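Chitinase A (Cycas revoluta, PDB 4MNK) probably hydrolyses chitin as a plant class V chitinase of glycosyl hydrolase family 18, and binds N-acetylglucosamine oligomers in its active-site cleft. Local coordinates at residues F9-S14 with S329-I334; L31-A36 with K53-F58. All blocks are in the same frame, centred on the assembly; numbering follows the deposited sequence.

Interaction 1 (F9-S14 with S329-I334); sequences FWPAYS and SVNQDI. With NAG (2-acetamido-2-deoxy-beta-D-glucopyranose), chain B; NAG (2-acetamido-2-deoxy-beta-D-glucopyranose), chain C.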
loop_
_atom_site.group_PDB
_atom_site.type_symbol
_atom_site.label_atom_id
_atom_site.label_comp_id
_atom_site.label_asym_id
_atom_site.label_seq_id
_atom_site.Cartn_x
_atom_site.Cartn_y
_atom_site.Cartn_z
ATOM N N PHE A 9 -5.209 -4.769 0.043
ATOM C CA PHE A 9 -5.897 -3.663 0.702
ATOM C C PHE A 9 -7.273 -3.448 0.095
ATOM O O PHE A 9 -7.400 -3.301 -1.125
ATOM C CB PHE A 9 -5.096 -2.370 0.546
ATOM C CG PHE A 9 -3.916 -2.268 1.464
ATOM C CD1 PHE A 9 -2.717 -2.903 1.153
ATOM C CD2 PHE A 9 -3.995 -1.523 2.636
ATOM C CE1 PHE A 9 -1.621 -2.811 2.002
ATOM C CE2 PHE A 9 -2.901 -1.420 3.490
ATOM C CZ PHE A 9 -1.711 -2.068 3.169
ATOM N N TRP A 10 -8.296 -3.422 0.949
ATOM C CA TRP A 10 -9.658 -3.095 0.532
ATOM C C TRP A 10 -10.053 -1.741 1.102
ATOM O O TRP A 10 -10.099 -1.580 2.324
ATOM C CB TRP A 10 -10.658 -4.159 0.989
ATOM C CG TRP A 10 -12.062 -3.826 0.561
ATOM C CD1 TRP A 10 -12.596 -4.003 -0.680
ATOM C CD2 TRP A 10 -13.093 -3.222 1.362
ATOM N NE1 TRP A 10 -13.899 -3.564 -0.702
ATOM C CE2 TRP A 10 -14.229 -3.077 0.535
ATOM C CE3 TRP A 10 -13.167 -2.795 2.696
ATOM C CZ2 TRP A 10 -15.431 -2.524 0.997
ATOM C CZ3 TRP A 10 -14.364 -2.246 3.155
ATOM C CH2 TRP A 10 -15.478 -2.119 2.306
ATOM N N PRO A 11 -10.350 -0.766 0.227
ATOM C CA PRO A 11 -10.733 0.548 0.715
ATOM C C PRO A 11 -12.243 0.665 0.907
ATOM O O PRO A 11 -13.022 0.325 0.007
ATOM C CB PRO A 11 -10.240 1.477 -0.388
ATOM C CG PRO A 11 -10.358 0.662 -1.641
ATOM C CD PRO A 11 -10.298 -0.802 -1.247
ATOM N N ALA A 12 -12.644 1.148 2.078
ATOM C CA ALA A 12 -14.058 1.255 2.437
ATOM C C ALA A 12 -14.899 2.105 1.477
ATOM O O ALA A 12 -16.102 1.883 1.358
ATOM C CB ALA A 12 -14.205 1.747 3.866
ATOM N N TYR A 13 -14.264 3.050 0.780
ATOM C CA TYR A 13 -14.974 3.917 -0.173
ATOM C C TYR A 13 -15.655 3.121 -1.287
ATOM O O TYR A 13 -16.606 3.600 -1.905
ATOM C CB TYR A 13 -14.039 4.991 -0.776
ATOM C CG TYR A 13 -13.097 4.501 -1.873
ATOM C CD1 TYR A 13 -13.581 4.149 -3.136
ATOM C CD2 TYR A 13 -11.723 4.412 -1.652
ATOM C CE1 TYR A 13 -12.731 3.696 -4.137
ATOM C CE2 TYR A 13 -10.860 3.967 -2.654
ATOM C CZ TYR A 13 -11.373 3.607 -3.892
ATOM O OH TYR A 13 -10.540 3.159 -4.894
ATOM N N SER A 14 -15.161 1.908 -1.538
ATOM C CA SER A 14 -15.596 1.120 -2.689
ATOM C C SER A 14 -16.770 0.186 -2.400
ATOM O O SER A 14 -17.179 -0.576 -3.275
ATOM C CB SER A 14 -14.416 0.320 -3.256
ATOM O OG SER A 14 -14.039 -0.736 -2.384
ATOM N N SER A 329 -5.241 -1.351 -4.954
ATOM C CA SER A 329 -6.169 -1.855 -3.941
ATOM C C SER A 329 -7.095 -2.852 -4.640
ATOM O O SER A 329 -7.329 -2.744 -5.850
ATOM C CB SER A 329 -6.965 -0.708 -3.299
ATOM O OG SER A 329 -7.655 0.081 -4.261
ATOM N N VAL A 330 -7.621 -3.818 -3.891
ATOM C CA VAL A 330 -8.234 -5.007 -4.499
ATOM C C VAL A 330 -9.519 -4.754 -5.295
ATOM O O VAL A 330 -9.860 -5.541 -6.176
ATOM C CB VAL A 330 -8.429 -6.162 -3.478
ATOM C CG1 VAL A 330 -7.087 -6.588 -2.896
ATOM C CG2 VAL A 330 -9.408 -5.774 -2.369
ATOM N N ASN A 331 -10.215 -3.663 -4.989
ATOM C CA ASN A 331 -11.399 -3.257 -5.748
ATOM C C ASN A 331 -11.074 -2.852 -7.185
ATOM O O ASN A 331 -11.967 -2.790 -8.027
ATOM C CB ASN A 331 -12.115 -2.102 -5.046
ATOM C CG ASN A 331 -11.256 -0.855 -4.953
ATOM O OD1 ASN A 331 -11.628 0.217 -5.432
ATOM N ND2 ASN A 331 -10.092 -0.994 -4.348
ATOM N N GLN A 332 -9.799 -2.583 -7.460
ATOM C CA GLN A 332 -9.371 -2.088 -8.771
ATOM C C GLN A 332 -9.105 -3.191 -9.801
ATOM O O GLN A 332 -8.853 -2.898 -10.973
ATOM C CB GLN A 332 -8.137 -1.203 -8.615
ATOM C CG GLN A 332 -8.360 0.059 -7.794
ATOM C CD GLN A 332 -7.060 0.772 -7.454
ATOM O OE1 GLN A 332 -6.012 0.140 -7.278
ATOM N NE2 GLN A 332 -7.121 2.091 -7.353
ATOM N N ASP A 333 -9.148 -4.445 -9.354
ATOM C CA ASP A 333 -9.003 -5.612 -10.222
ATOM C C ASP A 333 -10.164 -6.543 -9.888
ATOM O O ASP A 333 -10.014 -7.514 -9.133
ATOM C CB ASP A 333 -7.645 -6.281 -9.978
ATOM C CG ASP A 333 -7.341 -7.416 -10.953
ATOM O OD1 ASP A 333 -8.233 -7.872 -11.705
ATOM O OD2 ASP A 333 -6.177 -7.864 -10.952
ATOM N N ILE A 334 -11.329 -6.227 -10.442
ATOM C CA ILE A 334 -12.571 -6.878 -10.018
ATOM C C ILE A 334 -12.591 -8.385 -10.280
ATOM O O ILE A 334 -13.210 -9.134 -9.524
ATOM C CB ILE A 334 -13.847 -6.164 -10.558
ATOM C CG1 ILE A 334 -13.949 -6.256 -12.084
ATOM C CG2 ILE A 334 -13.889 -4.709 -10.082
ATOM C CD1 ILE A 334 -15.319 -5.887 -12.635
HETATM C C1 NAG B . -10.655 8.046 -2.423
HETATM C C2 NAG B . -11.452 9.173 -1.765
HETATM C C3 NAG B . -12.959 8.997 -1.966
HETATM C C4 NAG B . -13.316 8.639 -3.409
HETATM C C5 NAG B . -12.410 7.523 -3.939
HETATM C C6 NAG B . -12.672 7.208 -5.412
HETATM C C7 NAG B . -10.282 10.119 0.173
HETATM C C8 NAG B . -10.102 10.061 1.662
HETATM N N2 NAG B . -11.155 9.252 -0.344
HETATM O O3 NAG B . -13.619 10.190 -1.604
HETATM O O4 NAG B . -14.667 8.234 -3.460
HETATM O O5 NAG B . -11.052 7.886 -3.773
HETATM O O6 NAG B . -12.183 8.246 -6.234
HETATM O O7 NAG B . -9.637 10.930 -0.494
HETATM C C1 NAG C . -5.667 6.416 -2.708
HETATM C C2 NAG C . -6.615 6.197 -3.881
HETATM C C3 NAG C . -7.789 7.170 -3.810
HETATM C C4 NAG C . -8.450 7.187 -2.426
HETATM C C5 NAG C . -7.419 7.187 -1.284
HETATM C C6 NAG C . -8.074 6.882 0.062
HETATM C C7 NAG C . -5.631 5.303 -5.930
HETATM C C8 NAG C . -4.909 5.619 -7.205
HETATM N N2 NAG C . -5.918 6.343 -5.147
HETATM O O3 NAG C . -8.739 6.808 -4.789
HETATM O O4 NAG C . -9.251 8.348 -2.312
HETATM O O5 NAG C . -6.380 6.244 -1.498
HETATM O O6 NAG C . -8.540 5.549 0.091
HETATM O O7 NAG C . -5.923 4.138 -5.658
HETATM O O HOH W 1 -8.022 2.854 -4.200
HETATM O O HOH W 2 -9.812 3.291 -8.103
#

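Interaction 2 (L31-A36 with K53-F58); sequences LYYAFA and KTAEDF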
loop_
_atom_site.group_PDB
_atom_site.type_symbol
_atom_site.label_atom_id
_atom_site.label_comp_id
_atom_site.label_asym_id
_atom_site.label_seq_id
_atom_site.Cartn_x
_atom_site.Cartn_y
_atom_site.Cartn_z
ATOM N N LEU A 31 -5.696 -9.531 4.592
ATOM C CA LEU A 31 -6.498 -8.495 3.953
ATOM C C LEU A 31 -6.677 -7.320 4.898
ATOM O O LEU A 31 -7.014 -7.499 6.071
ATOM C CB LEU A 31 -7.850 -9.050 3.505
ATOM C CG LEU A 31 -7.802 -9.986 2.298
ATOM C CD1 LEU A 31 -9.094 -10.779 2.194
ATOM C CD2 LEU A 31 -7.518 -9.211 1.013
ATOM N N TYR A 32 -6.436 -6.123 4.376
ATOM C CA TYR A 32 -6.506 -4.903 5.162
ATOM C C TYR A 32 -7.779 -4.127 4.858
ATOM O O TYR A 32 -8.191 -4.011 3.697
ATOM C CB TYR A 32 -5.323 -3.994 4.844
ATOM C CG TYR A 32 -3.963 -4.389 5.388
ATOM C CD1 TYR A 32 -3.408 -5.650 5.146
ATOM C CD2 TYR A 32 -3.201 -3.466 6.090
ATOM C CE1 TYR A 32 -2.140 -5.980 5.631
ATOM C CE2 TYR A 32 -1.939 -3.784 6.559
ATOM C CZ TYR A 32 -1.415 -5.034 6.331
ATOM O OH TYR A 32 -0.158 -5.325 6.802
ATOM N N TYR A 33 -8.380 -3.590 5.915
ATOM C CA TYR A 33 -9.465 -2.622 5.816
ATOM C C TYR A 33 -8.846 -1.227 5.869
ATOM O O TYR A 33 -8.154 -0.893 6.830
ATOM C CB TYR A 33 -10.426 -2.824 6.989
ATOM C CG TYR A 33 -11.662 -1.951 6.994
ATOM C CD1 TYR A 33 -12.907 -2.486 6.681
ATOM C CD2 TYR A 33 -11.594 -0.599 7.341
ATOM C CE1 TYR A 33 -14.050 -1.702 6.694
ATOM C CE2 TYR A 33 -12.740 0.197 7.351
ATOM C CZ TYR A 33 -13.962 -0.367 7.028
ATOM O OH TYR A 33 -15.108 0.401 7.039
ATOM N N ALA A 34 -9.099 -0.420 4.840
ATOM C CA ALA A 34 -8.552 0.937 4.743
ATOM C C ALA A 34 -9.699 1.950 4.631
ATOM O O ALA A 34 -10.477 1.865 3.687
ATOM C CB ALA A 34 -7.631 1.038 3.525
ATOM N N PHE A 35 -9.845 2.907 5.556
ATOM C CA PHE A 35 -8.967 3.175 6.693
ATOM C C PHE A 35 -9.810 3.559 7.907
ATOM O O PHE A 35 -10.893 4.143 7.772
ATOM C CB PHE A 35 -8.062 4.383 6.411
ATOM C CG PHE A 35 -7.086 4.187 5.288
ATOM C CD1 PHE A 35 -5.869 3.553 5.510
ATOM C CD2 PHE A 35 -7.364 4.682 4.015
ATOM C CE1 PHE A 35 -4.953 3.380 4.473
ATOM C CE2 PHE A 35 -6.453 4.524 2.974
ATOM C CZ PHE A 35 -5.248 3.868 3.201
ATOM N N ALA A 36 -9.293 3.267 9.096
ATOM C CA ALA A 36 -9.781 3.911 10.307
ATOM C C ALA A 36 -9.193 5.322 10.350
ATOM O O ALA A 36 -8.111 5.569 9.803
ATOM C CB ALA A 36 -9.367 3.122 11.528
ATOM N N LYS A 53 -20.958 -1.085 10.702
ATOM C CA LYS A 53 -21.424 -2.399 10.255
ATOM C C LYS A 53 -20.483 -3.009 9.212
ATOM O O LYS A 53 -20.143 -4.192 9.286
ATOM C CB LYS A 53 -22.865 -2.337 9.732
ATOM C CG LYS A 53 -23.491 -3.706 9.445
ATOM C CD LYS A 53 -23.414 -4.646 10.646
ATOM C CE LYS A 53 -24.237 -5.906 10.425
ATOM N NZ LYS A 53 -23.816 -7.002 11.343
ATOM N N THR A 54 -20.049 -2.189 8.259
ATOM C CA THR A 54 -19.100 -2.622 7.234
ATOM C C THR A 54 -17.788 -3.118 7.855
ATOM O O THR A 54 -17.267 -4.169 7.469
ATOM C CB THR A 54 -18.846 -1.489 6.217
ATOM O OG1 THR A 54 -20.081 -1.148 5.572
ATOM C CG2 THR A 54 -17.830 -1.908 5.162
ATOM N N ALA A 55 -17.274 -2.368 8.826
ATOM C CA ALA A 55 -16.035 -2.733 9.514
ATOM C C ALA A 55 -16.172 -4.040 10.290
ATOM O O ALA A 55 -15.275 -4.883 10.255
ATOM C CB ALA A 55 -15.592 -1.615 10.432
ATOM N N GLU A 56 -17.296 -4.206 10.984
ATOM C CA GLU A 56 -17.549 -5.423 11.747
ATOM C C GLU A 56 -17.682 -6.650 10.844
ATOM O O GLU A 56 -17.154 -7.719 11.155
ATOM C CB GLU A 56 -18.811 -5.270 12.598
ATOM C CG GLU A 56 -19.165 -6.536 13.368
ATOM C CD GLU A 56 -20.526 -6.504 14.035
ATOM O OE1 GLU A 56 -20.840 -7.495 14.722
ATOM O OE2 GLU A 56 -21.278 -5.519 13.882
ATOM N N ASP A 57 -18.388 -6.492 9.728
ATOM C CA ASP A 57 -18.683 -7.619 8.851
ATOM C C ASP A 57 -17.508 -8.023 7.968
ATOM O O ASP A 57 -17.491 -9.128 7.432
ATOM C CB ASP A 57 -19.899 -7.316 7.970
ATOM C CG ASP A 57 -21.213 -7.328 8.737
ATOM O OD1 ASP A 57 -21.235 -7.694 9.934
ATOM O OD2 ASP A 57 -22.237 -6.972 8.119
ATOM N N PHE A 58 -16.532 -7.128 7.822
ATOM C CA PHE A 58 -15.407 -7.337 6.907
ATOM C C PHE A 58 -14.715 -8.682 7.120
ATOM O O PHE A 58 -14.565 -9.466 6.181
ATOM C CB PHE A 58 -14.399 -6.189 7.032
ATOM C CG PHE A 58 -13.218 -6.310 6.104
ATOM C CD1 PHE A 58 -13.320 -5.911 4.773
ATOM C CD2 PHE A 58 -11.999 -6.806 6.562
ATOM C CE1 PHE A 58 -12.235 -6.011 3.913
ATOM C CE2 PHE A 58 -10.906 -6.912 5.705
ATOM C CZ PHE A 58 -11.024 -6.510 4.379
#

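Interaction 1 (F9-S14 with S329-I334)
Val330 N donates to Phe9 O in a backbone hydrogen bond 2.8 Å long and nearly straight at 170°. It carries the pairing of strand 5-11 with strand 324-328 one step further, onto the 3-10 turn 330-332. Within 329-332, polar groups hold one another. Asn331 ND2 gives a hydrogen bond to Ser329 OG at 2.7 Å, tilted a little out of the amide plane, and Ser329 N donates to Gln332 OE1 from above the carbonyl plane. On the facing segment Pro11 O takes both the N and the OG of Ser14.

The apolar part is small: Val330 CG2 reaches the rim of the Trp10 ring and also Trp10 CB, at 3.9 Å. Pro11 CD and CG sit over the Asn331 amide at its nitrogen, with ND2 3.1 Å from CD, while Asn331 OD1 points to Ser14 CB and lies 3.2 Å from Tyr13 OH. The Tyr13 ring and this amide stand almost perpendicular, 84° between planes.

Both segments sit at the C-terminal ends of neighbouring parallel strands of the TIM barrel, where family 18 enzymes bind their sugar, and Tyr13 and Gln332 belong to the glycan pocket.

Sugar contacts follow from this placement. Tyr13 CG lies between the backbone N and the carbonyl carbon (chi1 78°); over the centre of the ring beyond it sits C5 of the chain B NAG, a CH-pi contact. Gln332 NE2 donates to O7 of the chain C NAG at 2.9 Å. One water joins Tyr13 OH, at 2.6 Å, to Ser329 OG and donates to the same O7; a second links Tyr13 OH with Gln332 NE2. Trp328 NE1 adds a further hydrogen bond to NAG.

Interaction 2 (L31-A36 with K53-F58)
Tyr33 and Ala55 mark the nearest backbone approach, with CA atoms 7.5 Å apart, where strand 31-36 and helix 53-58 run almost antiparallel (168°) with their axes 10.1 Å apart. No hydrogen bond crosses the gap, which is filled by side chains. Tyr33 carries most of it. Its CG is anti to the backbone N (chi1 -176°), and the ring beyond turns its CD1 edge to one face of Phe58 in a T-shaped stack, centroids 5.6 Å apart and planes at 89°. Tyr33 CE1 meets the backbone of the helix at Ala55 CA, 3.6 Å away, while CZ rests on Ala55 CB at 4.0 Å. Thr54 CG2 lies at another part of the tyrosine edge, close to OH and CE1.

Phe58 reaches back to the strand with its far end: CZ comes to 3.8 Å from Tyr32 O and packs against Leu31 CB, and Leu31 O lies in the plane of the ring at its edge. An alanine in place of Tyr33 would probably open a gap between strand and helix, leaving Phe58 without the CD1 edge against its face and Ala55 CB and Thr54 CG2 without the ring they touch.

On the outer side of the helix, Lys53 NZ forms a salt bridge with Asp57 OD1 at 3.0 Å and a long one with Glu56. Strand 30-36, helix 52-63 and strand 70-77 form a right-handed beta-alpha-beta unit of the TIM barrel; Tyr33 also touches Ile73, and Phe58 Thr71, of the following strand, and Ala55 meets Tyr110 of helix 93-110.

In the fold
Both contacts are buried, and their first segments lie on neighbouring parallel barrel strands, 5-11 and 30-36, whose backbones join at Trp10 N to Tyr32 O and Ala12 N to Ala34 O, each 2.8 Å and probably hydrogen-bonded. Interaction 1 links the first of these strands to the segment following the last barrel strand, 315 residues on, at the sugar-binding end; its chemistry is largely polar, with waters and ligand taking part. Interaction 2 is local in sequence and apolar, seating the outer helix on the strand, with charges confined to the helix's solvent side. Trp10 bridges the two: its ring packs on Phe58. Inside the barrel, Phe9 meets Tyr32.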